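Local coordinates for allantoin racemase (Pseudomonas fluorescens, PDB 5LG5) that racemises allantoin, interconverting its two enantiomers by proton transfer, as a member of the HyuE hydantoin racemase family, at the interface of chains A and B and the interface of chains A and C. Coordinates in Å, arbitrary orientation; residue numbers count along the deposited sequence, not the author numbering. Chains: chain A/B/C, Allantoin racemase.

Contact 1: the interface of chains A and B. Residues chain A 58, 83, 86-87, 228, 236; chain B 48-49.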
loop_
_atom_site.group_PDB
_atom_site.type_symbol
_atom_site.label_atom_id
_atom_site.label_comp_id
_atom_site.label_asym_id
_atom_site.label_seq_id
_atom_site.Cartn_x
_atom_site.Cartn_y
_atom_site.Cartn_z
ATOM N N MET A 58 -26.857 -12.547 13.215
ATOM C CA MET A 58 -27.774 -12.512 12.080
ATOM C C MET A 58 -29.088 -13.206 12.397
ATOM O O MET A 58 -30.166 -12.694 12.089
ATOM C CB MET A 58 -27.126 -13.143 10.856
ATOM C CG MET A 58 -26.086 -12.237 10.190
ATOM S SD MET A 58 -25.441 -13.053 8.734
ATOM C CE MET A 58 -23.845 -13.540 9.403
ATOM N N GLY A 83 -22.998 -9.663 6.586
ATOM C CA GLY A 83 -24.151 -10.549 6.546
ATOM C C GLY A 83 -25.442 -9.808 6.825
ATOM O O GLY A 83 -26.434 -9.974 6.122
ATOM N N GLU A 86 -26.541 -7.520 3.971
ATOM C CA GLU A 86 -27.250 -8.221 2.909
ATOM C C GLU A 86 -28.676 -8.512 3.347
ATOM O O GLU A 86 -29.619 -8.318 2.578
ATOM C CB GLU A 86 -26.569 -9.542 2.563
ATOM C CG GLU A 86 -25.310 -9.414 1.739
ATOM C CD GLU A 86 -24.796 -10.762 1.290
ATOM O OE1 GLU A 86 -25.371 -11.784 1.725
ATOM O OE2 GLU A 86 -23.809 -10.798 0.523
ATOM N N LEU A 87 -28.831 -8.981 4.581
ATOM C CA LEU A 87 -30.151 -9.390 5.075
ATOM C C LEU A 87 -31.134 -8.231 5.240
ATOM O O LEU A 87 -32.343 -8.404 5.056
ATOM C CB LEU A 87 -30.008 -10.106 6.410
ATOM C CG LEU A 87 -29.265 -11.437 6.359
ATOM C CD1 LEU A 87 -29.055 -11.935 7.768
ATOM C CD2 LEU A 87 -30.030 -12.458 5.525
ATOM N N PRO A 228 -29.913 -11.491 -0.575
ATOM C CA PRO A 228 -29.480 -12.835 -0.984
ATOM C C PRO A 228 -30.423 -13.417 -2.031
ATOM O O PRO A 228 -31.628 -13.186 -1.945
ATOM C CB PRO A 228 -29.562 -13.634 0.319
ATOM C CG PRO A 228 -29.328 -12.591 1.405
ATOM C CD PRO A 228 -29.995 -11.350 0.893
ATOM N N TRP A 236 -32.534 -22.845 8.108
ATOM C CA TRP A 236 -32.655 -21.396 8.215
ATOM C C TRP A 236 -34.062 -20.957 7.818
ATOM O O TRP A 236 -34.685 -20.142 8.499
ATOM C CB TRP A 236 -31.630 -20.681 7.339
ATOM C CG TRP A 236 -31.705 -19.186 7.467
ATOM C CD1 TRP A 236 -32.413 -18.320 6.677
ATOM C CD2 TRP A 236 -31.029 -18.382 8.442
ATOM N NE1 TRP A 236 -32.223 -17.026 7.111
ATOM C CE2 TRP A 236 -31.380 -17.037 8.192
ATOM C CE3 TRP A 236 -30.158 -18.668 9.501
ATOM C CZ2 TRP A 236 -30.890 -15.976 8.971
ATOM C CZ3 TRP A 236 -29.675 -17.617 10.274
ATOM C CH2 TRP A 236 -30.043 -16.288 10.004
ATOM N N PHE B 48 -23.926 -13.425 3.597
ATOM C CA PHE B 48 -24.774 -14.167 4.533
ATOM C C PHE B 48 -24.589 -15.681 4.351
ATOM O O PHE B 48 -24.346 -16.409 5.317
ATOM C CB PHE B 48 -26.245 -13.769 4.392
ATOM C CG PHE B 48 -27.195 -14.797 4.936
ATOM C CD1 PHE B 48 -27.251 -15.054 6.300
ATOM C CD2 PHE B 48 -28.005 -15.538 4.079
ATOM C CE1 PHE B 48 -28.106 -16.025 6.808
ATOM C CE2 PHE B 48 -28.865 -16.506 4.580
ATOM C CZ PHE B 48 -28.914 -16.748 5.946
ATOM N N GLU B 49 -24.660 -16.152 3.112
ATOM C CA GLU B 49 -24.467 -17.580 2.843
ATOM C C GLU B 49 -23.055 -18.022 3.233
ATOM O O GLU B 49 -22.850 -19.135 3.730
ATOM C CB GLU B 49 -24.767 -17.880 1.372
ATOM C CG GLU B 49 -26.232 -17.616 1.025
ATOM C CD GLU B 49 -26.531 -17.526 -0.467
ATOM O OE1 GLU B 49 -25.619 -17.703 -1.304
ATOM O OE2 GLU B 49 -27.704 -17.259 -0.798
HETATM O O HOH W 1 -25.559 -14.392 0.994
#

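Contact 2: the interface of chains A and B. Residues chain A 231-234; chain B 40-42.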
loop_
_atom_site.group_PDB
_atom_site.type_symbol
_atom_site.label_atom_id
_atom_site.label_comp_id
_atom_site.label_asym_id
_atom_site.label_seq_id
_atom_site.Cartn_x
_atom_site.Cartn_y
_atom_site.Cartn_z
ATOM N N LYS A 231 -33.122 -19.144 -2.548
ATOM C CA LYS A 231 -32.647 -20.469 -2.900
ATOM C C LYS A 231 -32.879 -21.405 -1.730
ATOM O O LYS A 231 -33.337 -20.989 -0.661
ATOM C CB LYS A 231 -31.158 -20.426 -3.220
ATOM C CG LYS A 231 -30.313 -20.175 -1.988
ATOM C CD LYS A 231 -28.858 -20.003 -2.358
ATOM C CE LYS A 231 -28.723 -18.781 -3.238
ATOM N NZ LYS A 231 -27.319 -18.549 -3.619
ATOM N N LYS A 232 -32.553 -22.671 -1.943
ATOM C CA LYS A 232 -32.671 -23.682 -0.908
ATOM C C LYS A 232 -31.577 -23.452 0.139
ATOM O O LYS A 232 -30.382 -23.505 -0.183
ATOM C CB LYS A 232 -32.520 -25.069 -1.546
ATOM C CG LYS A 232 -33.162 -26.227 -0.809
ATOM C CD LYS A 232 -32.575 -27.553 -1.293
ATOM C CE LYS A 232 -32.553 -27.647 -2.829
ATOM N NZ LYS A 232 -33.905 -27.819 -3.438
ATOM N N VAL A 233 -31.975 -23.165 1.376
ATOM C CA VAL A 233 -31.015 -23.150 2.481
ATOM C C VAL A 233 -31.512 -23.996 3.653
ATOM O O VAL A 233 -32.621 -23.790 4.150
ATOM C CB VAL A 233 -30.612 -21.721 2.941
ATOM C CG1 VAL A 233 -31.785 -20.782 2.840
ATOM C CG2 VAL A 233 -30.097 -21.753 4.369
ATOM N N ILE A 234 -30.673 -24.934 4.090
ATOM C CA ILE A 234 -31.034 -25.894 5.128
ATOM C C ILE A 234 -30.827 -25.290 6.515
ATOM O O ILE A 234 -29.863 -24.552 6.738
ATOM C CB ILE A 234 -30.215 -27.201 4.987
ATOM C CG1 ILE A 234 -30.465 -27.842 3.614
ATOM C CG2 ILE A 234 -30.553 -28.186 6.090
ATOM C CD1 ILE A 234 -29.700 -29.151 3.387
ATOM N N GLY B 40 -27.074 -25.032 5.691
ATOM C CA GLY B 40 -26.588 -23.967 4.830
ATOM C C GLY B 40 -27.225 -23.952 3.449
ATOM O O GLY B 40 -28.079 -24.780 3.135
ATOM N N ALA B 41 -26.780 -23.023 2.608
ATOM C CA ALA B 41 -27.388 -22.816 1.298
ATOM C C ALA B 41 -26.888 -23.833 0.287
ATOM O O ALA B 41 -25.779 -24.363 0.427
ATOM C CB ALA B 41 -27.115 -21.397 0.804
ATOM N N GLU B 42 -27.704 -24.107 -0.728
ATOM C CA GLU B 42 -27.324 -25.060 -1.772
ATOM C C GLU B 42 -26.194 -24.513 -2.640
ATOM O O GLU B 42 -25.473 -25.272 -3.296
ATOM C CB GLU B 42 -28.530 -25.405 -2.638
ATOM C CG GLU B 42 -29.110 -24.203 -3.360
ATOM C CD GLU B 42 -30.262 -24.565 -4.270
ATOM O OE1 GLU B 42 -30.293 -25.719 -4.766
ATOM O OE2 GLU B 42 -31.136 -23.694 -4.487
#

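Contact 3: the interface of chains A and B. Residues chain A 46-48, 118; chain B 83, 86, 224-225.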
loop_
_atom_site.group_PDB
_atom_site.type_symbol
_atom_site.label_atom_id
_atom_site.label_comp_id
_atom_site.label_asym_id
_atom_site.label_seq_id
_atom_site.Cartn_x
_atom_site.Cartn_y
_atom_site.Cartn_z
ATOM N N GLY A 46 -11.673 -14.824 19.579
ATOM C CA GLY A 46 -10.955 -15.590 18.578
ATOM C C GLY A 46 -11.825 -15.849 17.377
ATOM O O GLY A 46 -12.999 -15.489 17.382
ATOM N N ASN A 47 -11.238 -16.481 16.362
ATOM C CA ASN A 47 -11.883 -16.654 15.069
ATOM C C ASN A 47 -13.130 -17.511 15.084
ATOM O O ASN A 47 -14.169 -17.106 14.557
ATOM C CB ASN A 47 -10.869 -17.184 14.056
ATOM C CG ASN A 47 -9.686 -16.244 13.908
ATOM O OD1 ASN A 47 -8.719 -16.314 14.669
ATOM N ND2 ASN A 47 -9.817 -15.287 13.013
ATOM N N PHE A 48 -13.035 -18.681 15.710
ATOM C CA PHE A 48 -14.165 -19.597 15.757
ATOM C C PHE A 48 -15.378 -18.973 16.430
ATOM O O PHE A 48 -16.481 -19.018 15.892
ATOM C CB PHE A 48 -13.794 -20.882 16.487
ATOM C CG PHE A 48 -14.984 -21.611 17.044
ATOM C CD1 PHE A 48 -15.923 -22.182 16.195
ATOM C CD2 PHE A 48 -15.171 -21.709 18.418
ATOM C CE1 PHE A 48 -17.032 -22.841 16.706
ATOM C CE2 PHE A 48 -16.271 -22.365 18.937
ATOM C CZ PHE A 48 -17.205 -22.937 18.075
ATOM N N ARG A 118 -4.731 -12.130 21.372
ATOM C CA ARG A 118 -5.197 -12.932 20.246
ATOM C C ARG A 118 -6.340 -12.267 19.460
ATOM O O ARG A 118 -6.675 -12.710 18.367
ATOM C CB ARG A 118 -5.616 -14.332 20.710
ATOM C CG ARG A 118 -6.948 -14.373 21.443
ATOM C CD ARG A 118 -7.326 -15.791 21.766
ATOM N NE ARG A 118 -7.572 -16.584 20.561
ATOM C CZ ARG A 118 -7.578 -17.916 20.539
ATOM N NH1 ARG A 118 -7.351 -18.591 21.658
ATOM N NH2 ARG A 118 -7.804 -18.571 19.406
ATOM N N GLY B 83 -11.413 -20.164 11.489
ATOM C CA GLY B 83 -12.139 -20.902 12.512
ATOM C C GLY B 83 -11.653 -22.331 12.594
ATOM O O GLY B 83 -11.318 -22.825 13.676
ATOM N N GLU B 86 -8.279 -22.569 14.289
ATOM C CA GLU B 86 -8.290 -22.534 15.761
ATOM C C GLU B 86 -8.740 -23.882 16.313
ATOM O O GLU B 86 -8.165 -24.389 17.278
ATOM C CB GLU B 86 -9.234 -21.444 16.281
ATOM C CG GLU B 86 -8.700 -20.013 16.173
ATOM C CD GLU B 86 -9.637 -19.007 16.842
ATOM O OE1 GLU B 86 -10.727 -19.417 17.291
ATOM O OE2 GLU B 86 -9.311 -17.800 16.876
ATOM N N THR B 224 -2.793 -16.235 17.043
ATOM C CA THR B 224 -4.079 -16.035 16.385
ATOM C C THR B 224 -4.919 -17.303 16.317
ATOM O O THR B 224 -6.145 -17.274 16.479
ATOM C CB THR B 224 -3.889 -15.499 14.964
ATOM O OG1 THR B 224 -3.039 -14.340 15.014
ATOM C CG2 THR B 224 -5.233 -15.152 14.345
ATOM N N TYR B 225 -4.258 -18.422 16.076
ATOM C CA TYR B 225 -4.997 -19.665 15.858
ATOM C C TYR B 225 -4.861 -20.645 17.011
ATOM O O TYR B 225 -5.080 -21.842 16.833
ATOM C CB TYR B 225 -4.561 -20.312 14.547
ATOM C CG TYR B 225 -4.669 -19.380 13.358
ATOM C CD1 TYR B 225 -5.854 -18.706 13.088
ATOM C CD2 TYR B 225 -3.582 -19.171 12.507
ATOM C CE1 TYR B 225 -5.964 -17.853 11.997
ATOM C CE2 TYR B 225 -3.684 -18.318 11.406
ATOM C CZ TYR B 225 -4.880 -17.664 11.168
ATOM O OH TYR B 225 -5.005 -16.819 10.098
HETATM O O HOH W 2 -7.512 -15.399 17.992
#

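Contact 4: the interface of chains A and C. Residues chain A 107, 173-175, 196; chain C 220, 222-223.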
loop_
_atom_site.group_PDB
_atom_site.type_symbol
_atom_site.label_atom_id
_atom_site.label_comp_id
_atom_site.label_asym_id
_atom_site.label_seq_id
_atom_site.Cartn_x
_atom_site.Cartn_y
_atom_site.Cartn_z
ATOM N N GLY A 107 -8.012 13.308 15.262
ATOM C CA GLY A 107 -6.563 13.357 15.347
ATOM C C GLY A 107 -5.879 12.755 14.136
ATOM O O GLY A 107 -6.513 12.089 13.304
ATOM N N ALA A 173 -0.266 7.529 18.430
ATOM C CA ALA A 173 -1.710 7.692 18.466
ATOM C C ALA A 173 -2.020 9.061 19.063
ATOM O O ALA A 173 -1.263 9.560 19.915
ATOM C CB ALA A 173 -2.345 6.609 19.310
ATOM N N GLU A 174 -3.099 9.685 18.593
ATOM C CA GLU A 174 -3.548 10.972 19.129
ATOM C C GLU A 174 -4.966 10.828 19.677
ATOM O O GLU A 174 -5.480 11.725 20.339
ATOM C CB GLU A 174 -3.472 12.076 18.068
ATOM C CG GLU A 174 -2.062 12.232 17.467
ATOM C CD GLU A 174 -1.938 13.422 16.533
ATOM O OE1 GLU A 174 -2.951 14.137 16.317
ATOM O OE2 GLU A 174 -0.822 13.643 16.010
ATOM N N VAL A 175 -5.582 9.694 19.357
ATOM C CA VAL A 175 -6.908 9.310 19.826
ATOM C C VAL A 175 -6.899 7.831 20.229
ATOM O O VAL A 175 -6.259 7.007 19.577
ATOM C CB VAL A 175 -7.986 9.522 18.723
ATOM C CG1 VAL A 175 -9.403 9.311 19.290
ATOM C CG2 VAL A 175 -7.862 10.912 18.083
ATOM N N VAL A 196 -5.738 12.696 25.656
ATOM C CA VAL A 196 -6.288 12.530 24.310
ATOM C C VAL A 196 -7.752 12.120 24.360
ATOM O O VAL A 196 -8.204 11.540 25.356
ATOM C CB VAL A 196 -5.499 11.479 23.483
ATOM C CG1 VAL A 196 -4.014 11.813 23.468
ATOM C CG2 VAL A 196 -5.759 10.067 24.020
ATOM N N SER C 220 -7.926 16.158 19.133
ATOM C CA SER C 220 -6.803 15.839 20.000
ATOM C C SER C 220 -5.772 16.951 19.944
ATOM O O SER C 220 -5.356 17.361 18.852
ATOM C CB SER C 220 -6.151 14.534 19.567
ATOM O OG SER C 220 -5.029 14.301 20.389
ATOM N N ILE C 222 -2.812 16.783 21.456
ATOM C CA ILE C 222 -1.604 16.176 21.993
ATOM C C ILE C 222 -0.342 16.348 21.119
ATOM O O ILE C 222 0.785 16.385 21.628
ATOM C CB ILE C 222 -1.849 14.676 22.304
ATOM C CG1 ILE C 222 -0.833 14.147 23.319
ATOM C CG2 ILE C 222 -1.843 13.831 21.031
ATOM C CD1 ILE C 222 -1.106 14.591 24.725
ATOM N N ARG C 223 -0.518 16.451 19.806
ATOM C CA ARG C 223 0.647 16.451 18.917
ATOM C C ARG C 223 0.432 17.304 17.691
ATOM O O ARG C 223 0.724 18.504 17.697
ATOM C CB ARG C 223 1.016 15.018 18.517
ATOM C CG ARG C 223 2.437 14.870 17.957
ATOM C CD ARG C 223 2.624 13.528 17.267
ATOM N NE ARG C 223 4.021 13.302 16.892
ATOM C CZ ARG C 223 4.428 12.459 15.952
ATOM N NH1 ARG C 223 3.536 11.754 15.265
ATOM N NH2 ARG C 223 5.732 12.321 15.709
HETATM O O HOH W 3 -2.832 16.428 17.934
HETATM O O HOH W 4 0.782 11.600 15.687
#

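Contact 1: the interface of chains A and B
B:Phe48 pushes its ring into a pocket of chain A, where it buries 127 Å² between A:Leu87, A:Pro228, A:Trp236 and A:Met58. The CD2 methyl of A:Leu87 lies over one face of the phenyl ring, displaced toward its rim and 3.9 Å from the centroid, a CH-pi contact. The far edge of the same ring points into the indole of A:Trp236: B:Phe48 CZ stands over the middle of the indole face, 3.3 Å from CE2, with the planes 56° apart. A:Trp236 is poorly ordered, so the details of this edge-to-face contact are uncertain. A:Met58, its CG anti to the carbonyl carbon (chi1 -76°) and its chain extended at chi2 (-178°), brings the sulfur SD to the rim of the ring, in its plane and 3.6 Å from CD1 of B:Phe48; a bend at chi3 turns only the methyl CE. A:Pro228, with 24 Å² buried, borders the ring near CD2. The backbone N-H of B:Phe48 makes a nearly straight hydrogen bond of 2.9 Å to carboxylate oxygen OE1 of A:Glu86, approaching from above the carboxylate plane. A water 2.7 Å from OE1 of A:Glu86 also lies next to the backbone N of B:Glu49, so the oxygen meets one amide directly and the next through water. In the fold, the N-terminal turn of helix 47-63 of chain B meets helix 81-87, the side of helix 47-63 and the C-terminal tail of chain A.

Contact 2: the interface of chains A and B
The carbonyl oxygen O of A:Lys232 accepts the backbone N-H of B:Glu42 at 2.8 Å, nearly along the C=O axis, at one end of a short antiparallel pairing of two beta bridges between the subunits of this HyuE-family racemase. Strand 233-234 of chain A pairs here with strand 40-41 of chain B, A:Val233 opposite B:Ala41 and A:Ile234 opposite B:Gly40. The last pair exchanges two bonds: A:Ile234 N gives its hydrogen to B:Gly40 O at 2.8 Å, and B:Gly40 N returns one to A:Ile234 O at 3.0 Å. B:Glu42 extends the pairing with its side chain. Its CG sits between the backbone N and the carbonyl carbon (chi1 61°), and the chain then runs out so that OE2 receives the backbone N-H of A:Lys232 at 3.1 Å, from above the carboxylate plane. The main chain of A:Lys232 therefore both donates to and accepts from B:Glu42. The A:Lys232 side chain crosses that of B:Glu42 at about a right angle, its CB 3.6 Å from the carboxylate carbon CD. NZ of A:Lys232 is 4.4 Å from OE1 of B:Glu42, not in contact, though a weak electrostatic attraction is possible. Within the paired strands, A:Val233 CB packs against CA of B:Ala41 at 3.8 Å; next to them, CD of A:Lys231 reaches the B:Ala41 methyl.

Contact 3: the interface of chains A and B
A:Asn47 CB makes a tight carbon contact at 3.6 Å with the carboxylate carbon CD of B:Glu86, and beside it the backbone carbon CA of A:Phe48 lies 4.0 Å from CA of B:Gly83. Around this centre, the N-terminus of helix 47-63 of chain A receives a glutamate from helix 81-87 of chain B, a helix-capping arrangement across the subunits of this Asp/Glu/hydantoin racemase family member. The bond from the backbone N-H of A:Phe48 to OE1 of B:Glu86 is the two-fold twin of the one in contact 1. The positive end of the helix dipole would probably stabilise the carboxylate there. OE2 is modelled too near the backbone N of A:Asn47 for that contact to be trusted. With CG anti to the carbonyl carbon (chi1 -59°), the A:Asn47 amide lies beside the carboxylate, and chi2 (86°) turns its plane 73° from it. As modelled, OD1 of A:Asn47 is 2.7 Å from OE2 of B:Glu86 and 3.3 Å from O of B:Thr224; this assignment is doubtful, and a flipped amide presenting ND2 would suit both neighbours better. A glycine in place of A:Asn47 would probably leave the B:Glu86 carboxylate without the packing of the CB group and open a gap next to B:Thr224. At the rim, A:Arg118 comes from the opposite direction to form a salt bridge, NH2 lying 3.0 Å from OE2 of B:Glu86, although the hydrogen bond within it is weak. A water in the guanidinium plane bridges NE of A:Arg118 and the backbone O of B:Thr224.

Contact 4: the interface of chains A and C
A direct hydrogen bond joins C:Ser220 to A:Glu174: the serine hydroxyl OG donates to the backbone carbonyl oxygen O at 2.6 Å, tilted 19° from the carbonyl plane. The hydroxyl is carried there by swinging away from its own backbone N (chi1 177°). An alanine at C:Ser220 would probably deprive the A:Glu174 carbonyl of this hydroxyl partner and weaken the hold on the chain C loop. That loop, residues 220-223, here meets A:Val196 and A:Glu174, just before strand 175-179, in an interface that may be biological, though the structure alone does not show it. Among apolar contacts, C:Ile222 places its CG2 methyl 3.8 Å from CB of A:Glu174, and its branch carbon CB meets the CG1 methyl of A:Val196, also at 3.8 Å. The isoleucine is thus wedged between the aliphatic part of the glutamate and the valine, crossing both side chains at a slant. Water links the charged groups. A:Glu174, with 39 Å² hidden by chain C, offers its two carboxylate oxygens to separate waters. The water at OE1 also touches the backbone O of C:Ser220 and N of C:Arg223, tying the carboxylate to the loop's main chain. C:Arg223 runs extended across the glutamate, with the guanidinium and carboxylate planes 83° apart. No direct salt bridge forms, NH1 of C:Arg223 being 4.8 Å from OE2 of A:Glu174. A second water, in the guanidinium plane, sits 2.8 Å from NH1 of C:Arg223 and 2.6 Å from OE2 of A:Glu174.

Contacts 1, 2 and 3 belong to the same two-fold A/B interface. The C-alpha centres of contacts 1 and 2 lie about 11 Å apart, both using the C-terminal segment of chain A, and contact 3 is about 22 Å from contact 1. Contact 3 shows, with chains exchanged, the pairing of residues 48 and 86 found in contact 1, so helices 47-63 and 81-87 serve both halves. Contact 4 lies on the separate A/C interface, about 38 Å from contact 1 and 31 Å from contact 3. Both interfaces are part of the deposited six-chain assembly, which may be the biological one, though the structure alone does not show it.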